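Local atomic coordinates of disease resistance protein RRS1 (Arabidopsis thaliana, PDB entry 4C6S), a protein that acts as a plant immune receptor and W-box-binding transcription factor, pairing with RPS4 to recognise the pathogen effectors AvrRps4 and PopP2. Residues L24-A27 with L28-K31; V136-V139 with Y140-F144. All coordinates share one frame; numbering follows the deposited sequence.

In the fold
Contacts 1 and 2 both join residues three to five apart near the C-terminal end of a helix, and both helices, 20-30 and 128-143, pack against strand 8-12 of the parallel sheet of this TIR domain. Each contact has an apolar side turned to the core and a polar side at the surface. The apolar sides meet where A27 and L28 of contact 1 pack on V136 of contact 2; nearer the surface, K31 makes a cation-pi contact with Y140. The polar sides differ. Contact 1 carries a salt bridge and a sodium ion, with the second subunit nearby; contact 2 has a hydroxyl bonded to backbone and an aspartate tied to R118 and H120.

Contact 1: residues L24-A27 with L28-K31; sequences LSEA and LRRK. With NA (sodium ion), chain H.
Two side chains that both set out with CG anti to the backbone N, E26 (chi1 169°) and R29, run side by side along helix 20-30 of the TIR domain. Each then bends, the glutamate at chi2 (67°) and the arginine at chi3, bringing carboxylate and guanidinium together. The result is a two-nitrogen, side-on salt bridge: R29 NE donates to E26 OE1 at 3.0 Å, and R29 NH2 reaches E26 OE2 at 2.8 Å. The two planes are 42° apart. E26 OE1 lies in the guanidinium plane, and R29 NE meets it from above the carboxylate plane; OE2 is approached on its syn side, though tilted out of that plane. A sodium ion binds E26 OE1 at 2.4 Å, so this oxygen serves a metal and an arginine at once. R30 takes another path, crossing E26 at about a right angle: its NH1 lies 3.4 Å from E26 CG, and one face of its guanidinium rests over A27 CA, with NH2 3.5 Å from A27 CB. Beneath these groups the helical bonds run on, R30 N to E26 O at 3.0 Å among them, until K31 N reaches A27 O only weakly. On the buried side L24 and L28 face strand 8-12, and A27 meets V132 and V136 of helix 128-143. E26 also packs on S129 of the second subunit, in a domain that takes part in homo- and heterodimerization. E133 of that subunit brings its carboxylate close to E26; the sodium ion and R29 would be expected to offset this like-charge approach and stabilise E26 as the anion.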
ATOM      1  N   LEU A  24      -3.645   4.707  -3.550  1.00 19.25           N
ATOM      2  CA  LEU A  24      -3.651   5.672  -4.652  1.00 17.81           C
ATOM      3  C   LEU A  24      -4.962   6.449  -4.666  1.00 20.46           C
ATOM      4  O   LEU A  24      -4.963   7.675  -4.783  1.00 20.36           O
ATOM      5  CB  LEU A  24      -3.434   4.966  -6.004  1.00 18.91           C
ATOM      6  CG  LEU A  24      -3.470   5.861  -7.257  1.00 22.04           C
ATOM      7  CD1 LEU A  24      -2.428   6.986  -7.179  1.00 23.72           C
ATOM      8  CD2 LEU A  24      -3.236   5.017  -8.508  1.00 20.59           C
ATOM      9  N   SER A  25      -6.082   5.739  -4.532  1.00 19.44           N
ATOM     10  CA  SER A  25      -7.388   6.380  -4.454  1.00 18.82           C
ATOM     11  C   SER A  25      -7.482   7.358  -3.289  1.00 21.73           C
ATOM     12  O   SER A  25      -8.013   8.477  -3.438  1.00 22.73           O
ATOM     13  CB  SER A  25      -8.489   5.318  -4.309  1.00 21.70           C
ATOM     14  OG  SER A  25      -9.776   5.902  -4.252  1.00 25.95           O
ATOM     15  N   GLU A  26      -6.998   6.939  -2.123  1.00 18.35           N
ATOM     16  CA  GLU A  26      -7.109   7.795  -0.946  1.00 23.73           C
ATOM     17  C   GLU A  26      -6.203   9.015  -1.102  1.00 24.85           C
ATOM     18  O   GLU A  26      -6.543  10.109  -0.642  1.00 23.94           O
ATOM     19  CB  GLU A  26      -6.787   7.011   0.331  1.00 31.82           C
ATOM     20  CG  GLU A  26      -6.620   7.860   1.588  1.00 37.39           C
ATOM     21  CD  GLU A  26      -7.906   8.539   2.046  1.00 47.20           C
ATOM     22  OE1 GLU A  26      -8.997   8.221   1.514  1.00 46.77           O
ATOM     23  OE2 GLU A  26      -7.816   9.392   2.954  1.00 53.60           O
ATOM     24  N   ALA A  27      -5.057   8.842  -1.748  1.00 21.28           N
ATOM     25  CA  ALA A  27      -4.149   9.974  -1.933  1.00 21.51           C
ATOM     26  C   ALA A  27      -4.739  10.999  -2.903  1.00 21.02           C
ATOM     27  O   ALA A  27      -4.613  12.211  -2.703  1.00 21.59           O
ATOM     28  CB  ALA A  27      -2.777   9.487  -2.403  1.00 20.01           C
ATOM     29  N   LEU A  28      -5.379  10.523  -3.969  1.00 21.04           N
ATOM     30  CA  LEU A  28      -6.080  11.445  -4.872  1.00 24.51           C
ATOM     31  C   LEU A  28      -7.177  12.206  -4.134  1.00 23.67           C
ATOM     32  O   LEU A  28      -7.321  13.423  -4.297  1.00 25.83           O
ATOM     33  CB  LEU A  28      -6.674  10.695  -6.068  1.00 21.73           C
ATOM     34  CG  LEU A  28      -5.663  10.178  -7.089  1.00 25.54           C
ATOM     35  CD1 LEU A  28      -6.358   9.191  -8.018  1.00 24.36           C
ATOM     36  CD2 LEU A  28      -5.064  11.342  -7.874  1.00 29.26           C
ATOM     37  N   ARG A  29      -7.948  11.502  -3.308  1.00 23.08           N
ATOM     38  CA  ARG A  29      -9.021  12.153  -2.562  1.00 25.13           C
ATOM     39  C   ARG A  29      -8.486  13.220  -1.601  1.00 27.33           C
ATOM     40  O   ARG A  29      -9.087  14.285  -1.443  1.00 28.66           O
ATOM     41  CB  ARG A  29      -9.832  11.107  -1.791  1.00 28.60           C
ATOM     42  CG  ARG A  29     -11.176  11.596  -1.333  1.00 41.81           C
ATOM     43  CD  ARG A  29     -11.750  10.661  -0.296  1.00 42.95           C
ATOM     44  NE  ARG A  29     -10.862  10.525   0.857  1.00 43.98           N
ATOM     45  CZ  ARG A  29     -10.705  11.451   1.800  1.00 46.64           C
ATOM     46  NH1 ARG A  29     -11.364  12.602   1.735  1.00 47.47           N
ATOM     47  NH2 ARG A  29      -9.875  11.232   2.808  1.00 51.55           N
ATOM     48  N   ARG A  30      -7.362  12.928  -0.950  1.00 28.22           N
ATOM     49  CA  ARG A  30      -6.751  13.883  -0.032  1.00 29.19           C
ATOM     50  C   ARG A  30      -6.331  15.147  -0.753  1.00 29.96           C
ATOM     51  O   ARG A  30      -6.255  16.216  -0.154  1.00 33.85           O
ATOM     52  CB  ARG A  30      -5.524  13.282   0.660  1.00 34.64           C
ATOM     53  CG  ARG A  30      -5.827  12.300   1.775  1.00 48.06           C
ATOM     54  CD  ARG A  30      -4.594  12.105   2.655  1.00 53.24           C
ATOM     55  NE  ARG A  30      -3.399  11.820   1.860  1.00 54.54           N
ATOM     56  CZ  ARG A  30      -2.977  10.594   1.563  1.00 52.91           C
ATOM     57  NH1 ARG A  30      -3.650   9.540   2.002  1.00 48.24           N
ATOM     58  NH2 ARG A  30      -1.881  10.420   0.833  1.00 51.88           N
ATOM     59  N   LYS A  31      -6.065  15.013  -2.045  1.00 25.82           N
ATOM     60  CA  LYS A  31      -5.582  16.117  -2.854  1.00 25.53           C
ATOM     61  C   LYS A  31      -6.768  16.891  -3.402  1.00 27.12           C
ATOM     62  O   LYS A  31      -6.602  17.926  -4.052  1.00 33.90           O
ATOM     63  CB  LYS A  31      -4.744  15.562  -4.013  1.00 28.95           C
ATOM     64  CG  LYS A  31      -3.887  16.596  -4.718  1.00 33.35           C
ATOM     65  CD  LYS A  31      -2.758  17.061  -3.810  1.00 40.82           C
ATOM     66  CE  LYS A  31      -1.822  18.010  -4.535  1.00 49.14           C
ATOM     67  NZ  LYS A  31      -0.579  18.284  -3.746  1.00 54.44           N
TER
HETATM   68 NA    NA H1156     -10.262   6.917  -0.058  1.00 48.46          NA

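Contact 2: residues V136-V139 with Y140-F144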
ATOM      1  N   VAL A 136       0.093  10.982  -8.116  1.00 20.48           N
ATOM      2  CA  VAL A 136      -0.760  12.101  -7.704  1.00 25.95           C
ATOM      3  C   VAL A 136      -0.221  13.451  -8.191  1.00 21.79           C
ATOM      4  O   VAL A 136      -0.983  14.275  -8.689  1.00 23.51           O
ATOM      5  CB  VAL A 136      -0.980  12.124  -6.173  1.00 21.95           C
ATOM      6  CG1 VAL A 136      -1.678  13.417  -5.735  1.00 25.70           C
ATOM      7  CG2 VAL A 136      -1.804  10.907  -5.753  1.00 24.30           C
ATOM      8  N   ARG A 137       1.081  13.678  -8.071  1.00 22.08           N
ATOM      9  CA  ARG A 137       1.641  14.969  -8.474  1.00 21.20           C
ATOM     10  C   ARG A 137       1.448  15.181  -9.972  1.00 25.84           C
ATOM     11  O   ARG A 137       1.108  16.276 -10.423  1.00 25.66           O
ATOM     12  CB  ARG A 137       3.122  15.056  -8.116  1.00 22.72           C
ATOM     13  CG  ARG A 137       3.838  16.263  -8.682  1.00 23.24           C
ATOM     14  CD  ARG A 137       5.253  16.337  -8.127  1.00 30.22           C
ATOM     15  NE  ARG A 137       5.964  15.105  -8.430  1.00 29.22           N
ATOM     16  CZ  ARG A 137       6.815  14.498  -7.607  1.00 36.50           C
ATOM     17  NH1 ARG A 137       7.093  15.017  -6.410  1.00 36.24           N
ATOM     18  NH2 ARG A 137       7.395  13.369  -7.990  1.00 29.32           N
ATOM     19  N   ASP A 138       1.655  14.120 -10.739  1.00 21.88           N
ATOM     20  CA  ASP A 138       1.495  14.164 -12.188  1.00 20.40           C
ATOM     21  C   ASP A 138       0.045  14.481 -12.551  1.00 21.38           C
ATOM     22  O   ASP A 138      -0.212  15.408 -13.330  1.00 26.41           O
ATOM     23  CB  ASP A 138       1.931  12.807 -12.773  1.00 24.93           C
ATOM     24  CG  ASP A 138       1.809  12.733 -14.293  1.00 33.98           C
ATOM     25  OD1 ASP A 138       1.571  13.765 -14.956  1.00 32.09           O
ATOM     26  OD2 ASP A 138       1.971  11.617 -14.836  1.00 34.60           O
ATOM     27  N   VAL A 139      -0.899  13.727 -11.992  1.00 23.77           N
ATOM     28  CA  VAL A 139      -2.318  13.947 -12.303  1.00 23.17           C
ATOM     29  C   VAL A 139      -2.757  15.338 -11.862  1.00 26.92           C
ATOM     30  O   VAL A 139      -3.423  16.065 -12.608  1.00 25.46           O
ATOM     31  CB  VAL A 139      -3.208  12.858 -11.665  1.00 22.12           C
ATOM     32  CG1 VAL A 139      -4.698  13.220 -11.802  1.00 23.92           C
ATOM     33  CG2 VAL A 139      -2.906  11.503 -12.317  1.00 24.43           C
ATOM     34  N   TYR A 140      -2.347  15.716 -10.659  1.00 21.83           N
ATOM     35  CA  TYR A 140      -2.729  17.017 -10.102  1.00 23.40           C
ATOM     36  C   TYR A 140      -2.240  18.190 -10.928  1.00 27.25           C
ATOM     37  O   TYR A 140      -3.022  19.053 -11.310  1.00 31.12           O
ATOM     38  CB  TYR A 140      -2.177  17.144  -8.681  1.00 23.02           C
ATOM     39  CG  TYR A 140      -2.410  18.498  -8.046  1.00 28.95           C
ATOM     40  CD1 TYR A 140      -3.690  18.926  -7.738  1.00 33.09           C
ATOM     41  CD2 TYR A 140      -1.345  19.336  -7.743  1.00 32.88           C
ATOM     42  CE1 TYR A 140      -3.905  20.162  -7.149  1.00 37.99           C
ATOM     43  CE2 TYR A 140      -1.549  20.570  -7.151  1.00 36.29           C
ATOM     44  CZ  TYR A 140      -2.837  20.974  -6.859  1.00 37.81           C
ATOM     45  OH  TYR A 140      -3.062  22.193  -6.269  1.00 45.28           O
ATOM     46  N   GLU A 141      -0.938  18.227 -11.196  1.00 25.69           N
ATOM     47  CA  GLU A 141      -0.354  19.384 -11.850  1.00 30.45           C
ATOM     48  C   GLU A 141      -0.740  19.439 -13.320  1.00 32.91           C
ATOM     49  O   GLU A 141      -0.816  20.508 -13.906  1.00 34.46           O
ATOM     50  CB  GLU A 141       1.163  19.402 -11.659  1.00 34.95           C
ATOM     51  CG  GLU A 141       1.545  19.642 -10.204  1.00 33.08           C
ATOM     52  CD  GLU A 141       2.996  20.011 -10.015  1.00 37.04           C
ATOM     53  OE1 GLU A 141       3.634  20.481 -10.981  1.00 37.27           O
ATOM     54  OE2 GLU A 141       3.500  19.836  -8.886  1.00 37.25           O
ATOM     55  N   THR A 142      -1.004  18.278 -13.909  1.00 32.36           N
ATOM     56  CA  THR A 142      -1.347  18.244 -15.321  1.00 38.90           C
ATOM     57  C   THR A 142      -2.806  18.633 -15.570  1.00 34.86           C
ATOM     58  O   THR A 142      -3.121  19.227 -16.591  1.00 38.42           O
ATOM     59  CB  THR A 142      -1.049  16.857 -15.934  1.00 40.68           C
ATOM     60  OG1 THR A 142       0.298  16.480 -15.616  1.00 43.77           O
ATOM     61  CG2 THR A 142      -1.209  16.889 -17.440  1.00 43.15           C
ATOM     62  N   HIS A 143      -3.698  18.319 -14.634  1.00 31.82           N
ATOM     63  CA  HIS A 143      -5.133  18.395 -14.933  1.00 33.24           C
ATOM     64  C   HIS A 143      -6.012  19.110 -13.917  1.00 35.36           C
ATOM     65  O   HIS A 143      -7.159  19.456 -14.225  1.00 36.38           O
ATOM     66  CB  HIS A 143      -5.681  16.981 -15.161  1.00 35.33           C
ATOM     67  CG  HIS A 143      -4.998  16.257 -16.275  1.00 42.67           C
ATOM     68  ND1 HIS A 143      -5.146  16.621 -17.593  1.00 48.60           N
ATOM     69  CD2 HIS A 143      -4.139  15.206 -16.263  1.00 43.63           C
ATOM     70  CE1 HIS A 143      -4.415  15.821 -18.354  1.00 52.69           C
ATOM     71  NE2 HIS A 143      -3.800  14.951 -17.568  1.00 47.47           N
ATOM     72  N   PHE A 144      -5.489  19.338 -12.720  1.00 32.99           N
ATOM     73  CA  PHE A 144      -6.299  19.882 -11.635  1.00 35.28           C
ATOM     74  C   PHE A 144      -5.652  21.089 -10.989  1.00 39.66           C
ATOM     75  O   PHE A 144      -6.049  21.527  -9.905  1.00 45.61           O
ATOM     76  CB  PHE A 144      -6.561  18.800 -10.590  1.00 33.06           C
ATOM     77  CG  PHE A 144      -7.421  17.680 -11.091  1.00 33.07           C
ATOM     78  CD1 PHE A 144      -8.805  17.775 -11.020  1.00 38.95           C
ATOM     79  CD2 PHE A 144      -6.855  16.547 -11.654  1.00 33.16           C
ATOM     80  CE1 PHE A 144      -9.604  16.758 -11.487  1.00 35.06           C
ATOM     81  CE2 PHE A 144      -7.651  15.519 -12.126  1.00 33.88           C
ATOM     82  CZ  PHE A 144      -9.029  15.626 -12.044  1.00 37.45           C
TER
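The C-terminal turns of helix 128-143, the last helix of the TIR domain, bring D138 and T142 together, one turn apart and side by side. The threonine hydroxyl folds back on the helix: T142 OG1 lies beside its own backbone N (chi1 -51°) and donates to D138 O at 2.6 Å. T142 N also donates to D138 O, at 3.0 Å, and the two donors arrive from opposite faces of the carbonyl plane. T142 OG1 sits 3.1 Å from D138 OD1, which is salt-bridged to R118, while D138 OD2 is hydrogen-bonded to H120. Along the exposed flank R137 and E141 also run side by side, but they meet through R137 CG and E141 OE2 at 3.6 Å, with the charged groups near each other but not forming a salt bridge. V139 and F144 pack on V8 of strand 8-12, while D138 and H143 touch strand 92-98 of the parallel sheet. V139 CG1 touches F144 CE2 at 3.8 Å, and V139 O lies in the plane of the phenylalanine ring, at its edge, 3.6 Å from F144 CD2. That carbonyl also accepts a weak bond from H143 N, 3.0 Å from V139 O, while the imidazole NE2 bonds to R118.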